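Local coordinates for protein putative peptidase (Clostridium acetobutylicum, PDB 3K9T) that binds one zinc ion per subunit and probably serves in the biosynthesis of modified polysaccharides, although its aminopeptidase-like domain is not expected to cleave peptides, at residues Y20-E25 and L203-A208; K209-L214 and Y220-A225. One frame throughout, in Å; residues are numbered along the deposited sequence.

Contact 1: residues Y20-E25 and L203-A208; sequences YNLIEE and LITFIA
Helix 12-26 and helix 194-211 come nearest each other, within the two segments, at Leu22 and Thr205, whose CA atoms stand 9.2 Å apart. This is helix-helix packing in the alpha/beta, aminopeptidase-like part of the protein, where an N-terminal helix lies against a helix that itself covers the large mixed sheet. The interface is small, about 108 Å² counting both sides, and buried, and it is carried almost entirely by one methyl group of Leu22. With CG anti to the backbone N (chi1 177°), this leucine extends CD2 into the angle between Thr205 and Phe206, two consecutive residues of the other helix. The leucine side chain runs at about a right angle to Thr205, and Leu22 CD2 lies 3.8 Å from Thr205 CG2. Against Phe206 it slides past in the opposite direction, reaching the ring at its edge, near the ring plane, and leaving the face out of this contact. The phenylalanine ring also meets that of His48, their planes inclined at about 55°, and Thr205 touches the same histidine. Although Thr205 carries a hydroxyl, CG2 and CB do the touching here, CG2 standing anti to the backbone N; OG1, on the other branch, hydrogen-bonds to Val201 O one turn earlier in its own helix. The polar atom is thus satisfied within helix 194-211, and no hydrogen bond crosses between the two segments. Neighbouring Ile23 packs on Cys194, Leu198 and Ala202, extending the seam toward the start of the second helix. At Phe206 itself the meeting point is CE1, which lies 3.8 Å from Leu22 CD2.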
loop_
_atom_site.group_PDB
_atom_site.type_symbol
_atom_site.label_atom_id
_atom_site.label_comp_id
_atom_site.label_asym_id
_atom_site.label_seq_id
_atom_site.Cartn_x
_atom_site.Cartn_y
_atom_site.Cartn_z
ATOM N N TYR A 20 21.042 -28.540 22.850
ATOM C CA TYR A 20 20.631 -29.907 22.493
ATOM C C TYR A 20 20.709 -30.880 23.692
ATOM O O TYR A 20 19.778 -31.670 23.947
ATOM C CB TYR A 20 21.467 -30.481 21.333
ATOM C CG TYR A 20 21.110 -31.927 21.135
ATOM C CD1 TYR A 20 19.920 -32.286 20.500
ATOM C CD2 TYR A 20 21.883 -32.931 21.675
ATOM C CE1 TYR A 20 19.545 -33.603 20.370
ATOM C CE2 TYR A 20 21.517 -34.252 21.537
ATOM C CZ TYR A 20 20.344 -34.594 20.886
ATOM O OH TYR A 20 19.971 -35.935 20.758
ATOM N N ASN A 21 21.835 -30.813 24.409
ATOM C CA ASN A 21 22.091 -31.673 25.563
ATOM C C ASN A 21 21.053 -31.520 26.676
ATOM O O ASN A 21 20.712 -32.516 27.329
ATOM C CB ASN A 21 23.472 -31.422 26.117
ATOM C CG ASN A 21 24.581 -31.883 25.186
ATOM O OD1 ASN A 21 24.362 -32.684 24.277
ATOM N ND2 ASN A 21 25.805 -31.370 25.419
ATOM N N LEU A 22 20.569 -30.287 26.880
ATOM C CA LEU A 22 19.479 -30.010 27.811
ATOM C C LEU A 22 18.181 -30.670 27.311
ATOM O O LEU A 22 17.425 -31.266 28.094
ATOM C CB LEU A 22 19.284 -28.490 27.982
ATOM C CG LEU A 22 18.132 -27.973 28.878
ATOM C CD1 LEU A 22 18.074 -28.762 30.197
ATOM C CD2 LEU A 22 18.178 -26.410 29.115
ATOM N N ILE A 23 17.923 -30.573 26.006
ATOM C CA ILE A 23 16.755 -31.207 25.407
ATOM C C ILE A 23 16.865 -32.700 25.657
ATOM O O ILE A 23 15.918 -33.340 26.128
ATOM C CB ILE A 23 16.659 -30.910 23.877
ATOM C CG1 ILE A 23 16.282 -29.422 23.643
ATOM C CG2 ILE A 23 15.709 -31.961 23.141
ATOM C CD1 ILE A 23 16.501 -28.933 22.220
ATOM N N GLU A 24 18.028 -33.263 25.366
ATOM C CA GLU A 24 18.188 -34.706 25.527
ATOM C C GLU A 24 17.930 -35.132 26.984
ATOM O O GLU A 24 17.252 -36.124 27.222
ATOM C CB GLU A 24 19.577 -35.123 25.066
ATOM C CG GLU A 24 19.798 -36.612 24.974
ATOM C CD GLU A 24 21.165 -36.930 24.410
ATOM O OE1 GLU A 24 22.130 -36.652 25.128
ATOM O OE2 GLU A 24 21.283 -37.407 23.260
ATOM N N GLU A 25 18.486 -34.386 27.944
ATOM C CA GLU A 25 18.252 -34.649 29.359
ATOM C C GLU A 25 16.755 -34.543 29.720
ATOM O O GLU A 25 16.228 -35.344 30.492
ATOM C CB GLU A 25 19.064 -33.682 30.239
ATOM C CG GLU A 25 18.864 -33.944 31.744
ATOM C CD GLU A 25 19.838 -33.197 32.658
ATOM O OE1 GLU A 25 20.682 -32.419 32.180
ATOM O OE2 GLU A 25 19.750 -33.403 33.883
ATOM N N LEU A 203 15.826 -23.373 24.685
ATOM C CA LEU A 203 16.301 -22.094 24.117
ATOM C C LEU A 203 16.200 -20.937 25.107
ATOM O O LEU A 203 17.150 -20.214 25.327
ATOM C CB LEU A 203 15.574 -21.747 22.808
ATOM C CG LEU A 203 15.786 -20.324 22.267
ATOM C CD1 LEU A 203 17.161 -20.270 21.765
ATOM C CD2 LEU A 203 14.799 -19.900 21.169
ATOM N N ILE A 204 15.016 -20.743 25.655
ATOM C CA ILE A 204 14.731 -19.657 26.582
ATOM C C ILE A 204 15.661 -19.805 27.800
ATOM O O ILE A 204 16.162 -18.812 28.313
ATOM C CB ILE A 204 13.195 -19.699 26.917
ATOM C CG1 ILE A 204 12.393 -19.223 25.706
ATOM C CG2 ILE A 204 12.791 -18.904 28.038
ATOM C CD1 ILE A 204 12.790 -17.939 25.225
ATOM N N THR A 205 15.956 -21.043 28.209
ATOM C CA THR A 205 16.871 -21.266 29.318
ATOM C C THR A 205 18.235 -20.634 29.020
ATOM O O THR A 205 18.768 -19.847 29.830
ATOM C CB THR A 205 16.962 -22.745 29.685
ATOM O OG1 THR A 205 15.671 -23.143 30.167
ATOM C CG2 THR A 205 18.026 -22.998 30.798
ATOM N N PHE A 206 18.752 -20.913 27.831
ATOM C CA PHE A 206 20.040 -20.371 27.424
ATOM C C PHE A 206 20.041 -18.869 27.110
ATOM O O PHE A 206 21.046 -18.210 27.297
ATOM C CB PHE A 206 20.661 -21.224 26.313
ATOM C CG PHE A 206 21.377 -22.435 26.853
ATOM C CD1 PHE A 206 20.668 -23.554 27.257
ATOM C CD2 PHE A 206 22.748 -22.423 27.029
ATOM C CE1 PHE A 206 21.317 -24.652 27.791
ATOM C CE2 PHE A 206 23.407 -23.518 27.553
ATOM C CZ PHE A 206 22.698 -24.640 27.925
ATOM N N ILE A 207 18.919 -18.328 26.660
ATOM C CA ILE A 207 18.825 -16.894 26.482
ATOM C C ILE A 207 18.923 -16.267 27.864
ATOM O O ILE A 207 19.731 -15.382 28.050
ATOM C CB ILE A 207 17.549 -16.454 25.761
ATOM C CG1 ILE A 207 17.642 -16.899 24.300
ATOM C CG2 ILE A 207 17.374 -14.908 25.854
ATOM C CD1 ILE A 207 16.308 -17.000 23.661
ATOM N N ALA A 208 18.129 -16.760 28.815
ATOM C CA ALA A 208 18.166 -16.281 30.219
ATOM C C ALA A 208 19.596 -16.376 30.781
ATOM O O ALA A 208 20.108 -15.428 31.379
ATOM C CB ALA A 208 17.183 -17.061 31.096
#

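Contact 2: residues K209-L214 and Y220-A225; sequences KALSKL and YRFLFA
Leu211 places its CD1 methyl over one face of the Tyr220 ring, joining the C-terminal part of helix 194-211 to the strand that follows it. Strand 181-187, helix 194-211 and strand 219-225 form a beta-alpha-beta crossover, its two strands parallel neighbours in the mixed sheet, and the contact closes the helix back onto the second strand. The tight part is a CH-pi interaction: CD1 of Leu211 is 3.6 Å from the centroid of the Tyr220 ring, only 17° off its normal. Leu211 CD1 is offset toward the rim and comes within 3.5 Å of Tyr220 CD2. Phe222, two residues along on the same side of the strand, receives the same methyl differently, at its ring edge and near the plane, with CZ 4.1 Å from Leu211 CD1. For Leu211, CG lies beside the backbone N (chi1 -81°), and the extended second torsion (chi2 -167°) carries CD1 to the two aromatic rings. Ile350 of helix 336-355 packs on both Leu211 and Tyr220, while Ile174 of strand 166-174 touches Leu211 and Phe222. The hydroxyl of the buried Tyr220 is hydrogen-bonded to Glu354 OE2.

A type I turn from Leu211 to Leu214 follows the packed part, closed by Leu214 N to Leu211 O at 2.9 Å. Lys213 is exposed on this side, its NZ making a weak hydrogen bond of 3.4 Å to Lys209 O, and the partly exposed Ser212 bonds through OG to Ala208 O and Tyr172 OH. No hydrogen bond links the two segments, so helix and strand are joined here by apolar packing, with a CH-pi contact on the Tyr220 face and an edge contact at Phe222, while the polar ends of Tyr220, Ser212 and Lys213 are bonded to groups that do not lie across the contact.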
loop_
_atom_site.group_PDB
_atom_site.type_symbol
_atom_site.label_atom_id
_atom_site.label_comp_id
_atom_site.label_asym_id
_atom_site.label_seq_id
_atom_site.Cartn_x
_atom_site.Cartn_y
_atom_site.Cartn_z
ATOM N N LYS A 209 20.246 -17.501 30.505
ATOM C CA LYS A 209 21.588 -17.744 30.996
ATOM C C LYS A 209 22.589 -16.693 30.469
ATOM O O LYS A 209 23.444 -16.227 31.222
ATOM C CB LYS A 209 22.011 -19.158 30.613
ATOM C CG LYS A 209 23.236 -19.614 31.324
ATOM C CD LYS A 209 23.858 -20.879 30.731
ATOM C CE LYS A 209 23.050 -22.115 30.956
ATOM N NZ LYS A 209 23.988 -23.310 31.062
ATOM N N ALA A 210 22.475 -16.328 29.188
ATOM C CA ALA A 210 23.317 -15.281 28.593
ATOM C C ALA A 210 22.971 -13.868 29.134
ATOM O O ALA A 210 23.855 -13.129 29.524
ATOM C CB ALA A 210 23.225 -15.313 27.043
ATOM N N LEU A 211 21.694 -13.498 29.151
ATOM C CA LEU A 211 21.282 -12.157 29.588
ATOM C C LEU A 211 21.651 -11.843 31.040
ATOM O O LEU A 211 22.005 -10.716 31.368
ATOM C CB LEU A 211 19.792 -11.920 29.354
ATOM C CG LEU A 211 19.374 -11.516 27.941
ATOM C CD1 LEU A 211 17.921 -11.024 27.992
ATOM C CD2 LEU A 211 20.274 -10.445 27.377
ATOM N N SER A 212 21.550 -12.864 31.884
ATOM C CA SER A 212 21.995 -12.840 33.263
ATOM C C SER A 212 23.363 -12.234 33.478
ATOM O O SER A 212 23.641 -11.737 34.552
ATOM C CB SER A 212 22.093 -14.277 33.785
ATOM O OG SER A 212 20.822 -14.771 34.075
ATOM N N LYS A 213 24.227 -12.364 32.485
ATOM C CA LYS A 213 25.599 -11.932 32.592
ATOM C C LYS A 213 25.848 -10.534 32.043
ATOM O O LYS A 213 26.983 -10.064 32.078
ATOM C CB LYS A 213 26.461 -12.966 31.880
ATOM C CG LYS A 213 26.394 -14.326 32.612
ATOM C CD LYS A 213 27.119 -15.424 31.900
ATOM C CE LYS A 213 27.247 -16.672 32.788
ATOM N NZ LYS A 213 25.975 -17.213 33.238
ATOM N N LEU A 214 24.792 -9.861 31.576
ATOM C CA LEU A 214 24.895 -8.554 30.932
ATOM C C LEU A 214 24.143 -7.467 31.702
ATOM O O LEU A 214 23.193 -7.737 32.431
ATOM C CB LEU A 214 24.289 -8.635 29.534
ATOM C CG LEU A 214 24.780 -9.713 28.574
ATOM C CD1 LEU A 214 24.052 -9.575 27.259
ATOM C CD2 LEU A 214 26.267 -9.559 28.364
ATOM N N TYR A 220 13.809 -8.158 31.974
ATOM C CA TYR A 220 13.437 -9.330 31.226
ATOM C C TYR A 220 12.797 -10.350 32.146
ATOM O O TYR A 220 13.317 -10.614 33.213
ATOM C CB TYR A 220 14.674 -9.923 30.538
ATOM C CG TYR A 220 15.161 -9.081 29.409
ATOM C CD1 TYR A 220 15.931 -7.940 29.661
ATOM C CD2 TYR A 220 14.853 -9.411 28.074
ATOM C CE1 TYR A 220 16.377 -7.147 28.628
ATOM C CE2 TYR A 220 15.305 -8.619 27.010
ATOM C CZ TYR A 220 16.048 -7.467 27.304
ATOM O OH TYR A 220 16.510 -6.656 26.297
ATOM N N ARG A 221 11.666 -10.906 31.724
ATOM C CA ARG A 221 10.981 -11.940 32.472
ATOM C C ARG A 221 10.834 -13.163 31.620
ATOM O O ARG A 221 10.423 -13.079 30.469
ATOM C CB ARG A 221 9.615 -11.479 32.881
ATOM C CG ARG A 221 8.852 -12.445 33.800
ATOM C CD ARG A 221 7.444 -11.886 34.144
ATOM N NE ARG A 221 7.552 -10.540 34.704
ATOM C CZ ARG A 221 7.941 -10.262 35.954
ATOM N NH1 ARG A 221 8.223 -11.229 36.805
ATOM N NH2 ARG A 221 8.031 -8.998 36.372
ATOM N N PHE A 222 11.143 -14.321 32.196
ATOM C CA PHE A 222 11.071 -15.558 31.454
ATOM C C PHE A 222 10.066 -16.459 32.144
ATOM O O PHE A 222 10.277 -16.829 33.276
ATOM C CB PHE A 222 12.418 -16.222 31.441
ATOM C CG PHE A 222 13.501 -15.390 30.899
ATOM C CD1 PHE A 222 14.107 -14.420 31.688
ATOM C CD2 PHE A 222 13.971 -15.604 29.613
ATOM C CE1 PHE A 222 15.158 -13.633 31.191
ATOM C CE2 PHE A 222 15.015 -14.833 29.105
ATOM C CZ PHE A 222 15.609 -13.834 29.899
ATOM N N LEU A 223 8.992 -16.821 31.445
ATOM C CA LEU A 223 7.913 -17.635 31.998
ATOM C C LEU A 223 7.963 -19.039 31.421
ATOM O O LEU A 223 7.984 -19.209 30.207
ATOM C CB LEU A 223 6.569 -16.994 31.682
ATOM C CG LEU A 223 5.372 -17.709 32.270
ATOM C CD1 LEU A 223 5.413 -17.643 33.799
ATOM C CD2 LEU A 223 4.118 -17.076 31.708
ATOM N N PHE A 224 8.026 -20.034 32.307
ATOM C CA PHE A 224 7.920 -21.445 31.937
ATOM C C PHE A 224 6.630 -22.014 32.588
ATOM O O PHE A 224 6.568 -22.230 33.794
ATOM C CB PHE A 224 9.106 -22.236 32.428
ATOM C CG PHE A 224 10.421 -21.777 31.926
ATOM C CD1 PHE A 224 11.067 -20.695 32.509
ATOM C CD2 PHE A 224 11.081 -22.490 30.942
ATOM C CE1 PHE A 224 12.342 -20.310 32.073
ATOM C CE2 PHE A 224 12.355 -22.117 30.519
ATOM C CZ PHE A 224 12.977 -21.026 31.083
ATOM N N ALA A 225 5.620 -22.283 31.776
ATOM C CA ALA A 225 4.293 -22.606 32.290
ATOM C C ALA A 225 3.585 -23.511 31.300
ATOM O O ALA A 225 3.889 -23.454 30.093
ATOM C CB ALA A 225 3.513 -21.347 32.477
#

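How the contacts relate
Along the chain contact 1 is complete before the segments of contact 2 begin, and the two, with centres about 12 Å apart, share helix 194-211. Residues 203-208, in its second half, meet helix 12-26, and the residues that follow meet strand 219-225. Between the two contacts the packing is continuous: Thr205 OG1 lies 3.5 Å from Phe224 CE2, and Ala208 CA lies 3.6 Å from Phe222 CZ. Helix 194-211 thus packs on the mixed sheet with one flank and on the N-terminal helix with an adjoining one, within one aminopeptidase-like core. The same helix carries the zinc ligand Asp196 near its start, although both contacts lie away from the metal site.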